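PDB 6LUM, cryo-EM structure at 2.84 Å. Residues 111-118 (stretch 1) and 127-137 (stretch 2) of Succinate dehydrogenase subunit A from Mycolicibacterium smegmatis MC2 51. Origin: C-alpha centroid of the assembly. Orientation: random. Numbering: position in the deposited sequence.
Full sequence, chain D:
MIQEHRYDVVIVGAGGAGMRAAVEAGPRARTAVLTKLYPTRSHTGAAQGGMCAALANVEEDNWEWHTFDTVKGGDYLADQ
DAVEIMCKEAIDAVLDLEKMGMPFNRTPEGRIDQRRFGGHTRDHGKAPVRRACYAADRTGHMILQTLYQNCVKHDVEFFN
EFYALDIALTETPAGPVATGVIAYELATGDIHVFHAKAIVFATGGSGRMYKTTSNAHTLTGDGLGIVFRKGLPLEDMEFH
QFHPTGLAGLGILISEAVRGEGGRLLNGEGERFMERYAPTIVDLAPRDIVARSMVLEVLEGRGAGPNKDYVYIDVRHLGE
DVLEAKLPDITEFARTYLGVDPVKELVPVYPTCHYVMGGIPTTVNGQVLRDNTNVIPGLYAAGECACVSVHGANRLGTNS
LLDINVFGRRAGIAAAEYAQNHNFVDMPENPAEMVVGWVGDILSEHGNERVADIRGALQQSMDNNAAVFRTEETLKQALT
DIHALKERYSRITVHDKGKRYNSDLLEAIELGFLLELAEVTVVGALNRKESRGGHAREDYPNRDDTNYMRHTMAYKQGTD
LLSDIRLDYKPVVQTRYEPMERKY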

# COMPACT_ATOMS: atom_id res chain seq x y z
N ARG D 111 1.13 29.36 -18.12
CA ARG D 111 1.53 28.13 -18.81
C ARG D 111 3.03 27.87 -18.73
O ARG D 111 3.45 26.95 -18.04
N ILE D 112 3.84 28.70 -19.41
CA ILE D 112 5.30 28.75 -19.29
C ILE D 112 5.77 30.08 -19.84
O ILE D 112 5.42 30.46 -20.96
N ASP D 113 6.62 30.78 -19.10
CA ASP D 113 7.16 32.04 -19.58
C ASP D 113 8.41 31.79 -20.39
O ASP D 113 9.16 30.85 -20.13
N GLN D 114 8.63 32.63 -21.39
CA GLN D 114 9.78 32.52 -22.28
C GLN D 114 10.47 33.86 -22.39
O GLN D 114 9.89 34.90 -22.07
N ARG D 115 11.72 33.83 -22.83
CA ARG D 115 12.49 35.06 -22.97
C ARG D 115 13.41 34.96 -24.17
O ARG D 115 13.66 33.87 -24.70
N ARG D 116 13.89 36.12 -24.61
CA ARG D 116 14.75 36.20 -25.78
C ARG D 116 16.19 35.90 -25.40
O ARG D 116 16.61 36.12 -24.26
N PHE D 117 16.95 35.41 -26.37
CA PHE D 117 18.29 34.93 -26.09
C PHE D 117 19.12 34.94 -27.36
O PHE D 117 18.65 34.51 -28.41
N GLY D 118 20.35 35.44 -27.24
CA GLY D 118 21.39 35.28 -28.23
C GLY D 118 20.99 35.41 -29.69
O GLY D 118 20.28 36.34 -30.07
N ALA D 127 14.18 39.26 -36.49
CA ALA D 127 14.07 39.92 -35.20
C ALA D 127 14.11 38.85 -34.11
O ALA D 127 13.96 37.66 -34.40
N PRO D 128 14.34 39.24 -32.86
CA PRO D 128 14.24 38.27 -31.76
C PRO D 128 12.88 37.58 -31.75
O PRO D 128 11.90 38.06 -32.31
N VAL D 129 12.83 36.42 -31.09
CA VAL D 129 11.65 35.57 -31.18
C VAL D 129 11.21 35.08 -29.81
O VAL D 129 10.09 34.58 -29.66
N ARG D 130 12.05 35.24 -28.79
CA ARG D 130 11.72 34.86 -27.42
C ARG D 130 11.38 33.37 -27.33
O ARG D 130 10.24 32.97 -27.08
N ARG D 131 12.40 32.55 -27.56
CA ARG D 131 12.25 31.10 -27.52
C ARG D 131 12.53 30.51 -26.15
O ARG D 131 11.83 29.58 -25.73
N ALA D 132 13.54 31.01 -25.44
CA ALA D 132 14.18 30.25 -24.37
C ALA D 132 13.28 30.16 -23.15
O ALA D 132 12.94 31.19 -22.55
N CYS D 133 12.90 28.95 -22.78
CA CYS D 133 12.30 28.70 -21.49
C CYS D 133 13.36 28.82 -20.40
O CYS D 133 14.56 28.80 -20.67
N TYR D 134 12.91 28.91 -19.16
CA TYR D 134 13.85 29.02 -18.05
C TYR D 134 13.09 28.75 -16.77
O TYR D 134 11.85 28.69 -16.75
N ALA D 135 13.84 28.55 -15.69
CA ALA D 135 13.29 28.35 -14.36
C ALA D 135 13.65 29.46 -13.40
O ALA D 135 12.83 29.86 -12.58
N ALA D 136 14.88 29.95 -13.49
CA ALA D 136 15.37 31.02 -12.64
C ALA D 136 16.71 31.42 -13.22
O ALA D 136 16.98 31.19 -14.40
N ASP D 137 17.55 32.06 -12.41
CA ASP D 137 18.96 32.11 -12.74
C ASP D 137 19.61 30.72 -12.69
O ASP D 137 20.82 30.60 -12.85

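The contact is anchored by two backbone hydrogen bonds that pair Arg115 with Ala132 in antiparallel fashion: Arg115 N gives to Ala132 O at 2.9 Å, and Ala132 N gives to Arg115 O at 3.0 Å with a more bent angle. A side-chain hydrogen bond across the stretches lies farther along, where Tyr134 OH donates to Asp113 OD2 at 2.9 Å. Tyr134 points toward stretch 1 with chi1 p, while the t rotamer of Asp113, whose CA-to-CB bond runs sideways, brings its carboxylate nearer to meet the hydroxyl. Asp113 OD1 takes a weak hydrogen bond from Gln114 N at 2.7 Å, within stretch 1.

The Tyr134 ring is used twice, hydroxyl for Asp113 and face for Arg115. Arg115, p at chi1 and then extended t, t, lays its aliphatic chain over that face, with CD 3.9 Å from the centroid of the Tyr134 ring. The guanidinium follows as an off-centre cation-pi contact, Arg115 CZ lying 4.4 Å from the same Tyr134 centroid.

At the other end, Arg116 (chi1 p, chi2 t, chi3 p) and Arg130 (m, t, t) bring their guanidinium groups face to face as a close pair of like charges. Arg116 NH2 and Arg130 NH1 approach to 2.9 Å, but both are donors and form no hydrogen bond. Pro128 covers the opposite face of the Arg116 guanidinium, its CB 3.4 Å from Arg116 NH2.

Apolar packing is modest. Ile112, chi1 m and chi2 t, points toward stretch 2 and sets CG2 3.9 Å from Cys133 SG. Gln114 and Cys133, both m at chi1, share a face of the pairing; Ala132 lies on the other with Arg115, and its small CB packs 4.1 Å from Phe117 CB, although the end of Phe117 leads away. The rule is economical: a short backbone pairing holds Arg115 against Ala132, and Arg115, Arg116, Arg130 and Tyr134 carry much of the covered area.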

# COMPACT_ATOMS: atom_id res chain seq x y z
CB ARG D 111 1.07 28.18 -20.26
CG ARG D 111 -0.33 27.64 -20.50
CD ARG D 111 -0.93 28.23 -21.75
NE ARG D 111 -0.74 29.67 -21.79
CZ ARG D 111 -0.80 30.40 -22.90
NH1 ARG D 111 -1.06 29.83 -24.06
NH2 ARG D 111 -0.61 31.71 -22.84
CB ILE D 112 6.03 27.61 -20.03
CG1 ILE D 112 5.98 26.28 -19.27
CG2 ILE D 112 7.47 27.97 -20.28
CD1 ILE D 112 6.44 25.10 -20.08
CB ASP D 113 7.47 32.97 -18.41
CG ASP D 113 7.85 34.36 -18.85
OD1 ASP D 113 7.59 34.69 -20.02
OD2 ASP D 113 8.41 35.12 -18.04
CB GLN D 114 9.36 32.03 -23.66
CG GLN D 114 8.37 30.91 -23.61
CD GLN D 114 8.43 30.05 -24.83
OE1 GLN D 114 9.05 30.42 -25.82
NE2 GLN D 114 7.78 28.90 -24.77
CB ARG D 115 13.31 35.36 -21.71
CG ARG D 115 14.50 34.46 -21.54
CD ARG D 115 15.07 34.56 -20.14
NE ARG D 115 16.34 33.86 -20.02
CZ ARG D 115 16.90 33.50 -18.87
NH1 ARG D 115 16.29 33.79 -17.72
NH2 ARG D 115 18.06 32.87 -18.86
CB ARG D 116 14.66 37.58 -26.42
CG ARG D 116 15.16 38.70 -25.53
CD ARG D 116 15.10 40.03 -26.25
NE ARG D 116 13.95 40.11 -27.14
CZ ARG D 116 13.62 41.20 -27.83
NH1 ARG D 116 14.36 42.30 -27.74
NH2 ARG D 116 12.55 41.18 -28.62
CB PHE D 117 18.25 33.51 -25.50
CG PHE D 117 19.59 33.01 -25.07
CD1 PHE D 117 20.04 33.23 -23.78
CD2 PHE D 117 20.40 32.33 -25.95
CE1 PHE D 117 21.27 32.78 -23.39
CE2 PHE D 117 21.63 31.87 -25.56
CZ PHE D 117 22.07 32.10 -24.27
CB ALA D 127 12.77 40.74 -35.11
CB PRO D 128 14.45 39.13 -30.52
CG PRO D 128 15.32 40.23 -30.99
CD PRO D 128 14.91 40.52 -32.40
CB VAL D 129 11.92 34.40 -32.14
CG1 VAL D 129 13.02 33.53 -31.61
CG2 VAL D 129 10.66 33.59 -32.39
CB ARG D 130 10.57 35.71 -26.87
CG ARG D 130 10.99 37.09 -26.43
CD ARG D 130 9.89 37.77 -25.65
NE ARG D 130 10.41 38.93 -24.92
CZ ARG D 130 10.66 40.11 -25.47
NH1 ARG D 130 10.43 40.30 -26.77
NH2 ARG D 130 11.12 41.11 -24.74
CB ARG D 131 13.17 30.44 -28.53
CG ARG D 131 12.61 30.38 -29.91
CD ARG D 131 13.14 29.20 -30.66
NE ARG D 131 12.58 29.19 -32.00
CZ ARG D 131 13.06 29.91 -33.01
NH1 ARG D 131 14.10 30.70 -32.82
NH2 ARG D 131 12.48 29.84 -34.20
CB ALA D 132 15.51 30.88 -24.01
CB CYS D 133 11.67 27.32 -21.44
SG CYS D 133 10.40 27.04 -22.66
CB TYR D 134 14.54 30.38 -18.01
CG TYR D 134 13.62 31.56 -17.79
CD1 TYR D 134 12.69 31.93 -18.74
CD2 TYR D 134 13.70 32.32 -16.64
CE1 TYR D 134 11.86 33.00 -18.55
CE2 TYR D 134 12.87 33.40 -16.44
CZ TYR D 134 11.95 33.73 -17.39
OH TYR D 134 11.13 34.81 -17.19
CB ALA D 135 13.77 27.01 -13.79
CB ALA D 136 15.50 30.58 -11.19
CB ASP D 137 19.69 33.05 -11.79
CG ASP D 137 20.97 33.58 -12.38
OD1 ASP D 137 20.97 33.92 -13.58
OD2 ASP D 137 21.98 33.67 -11.65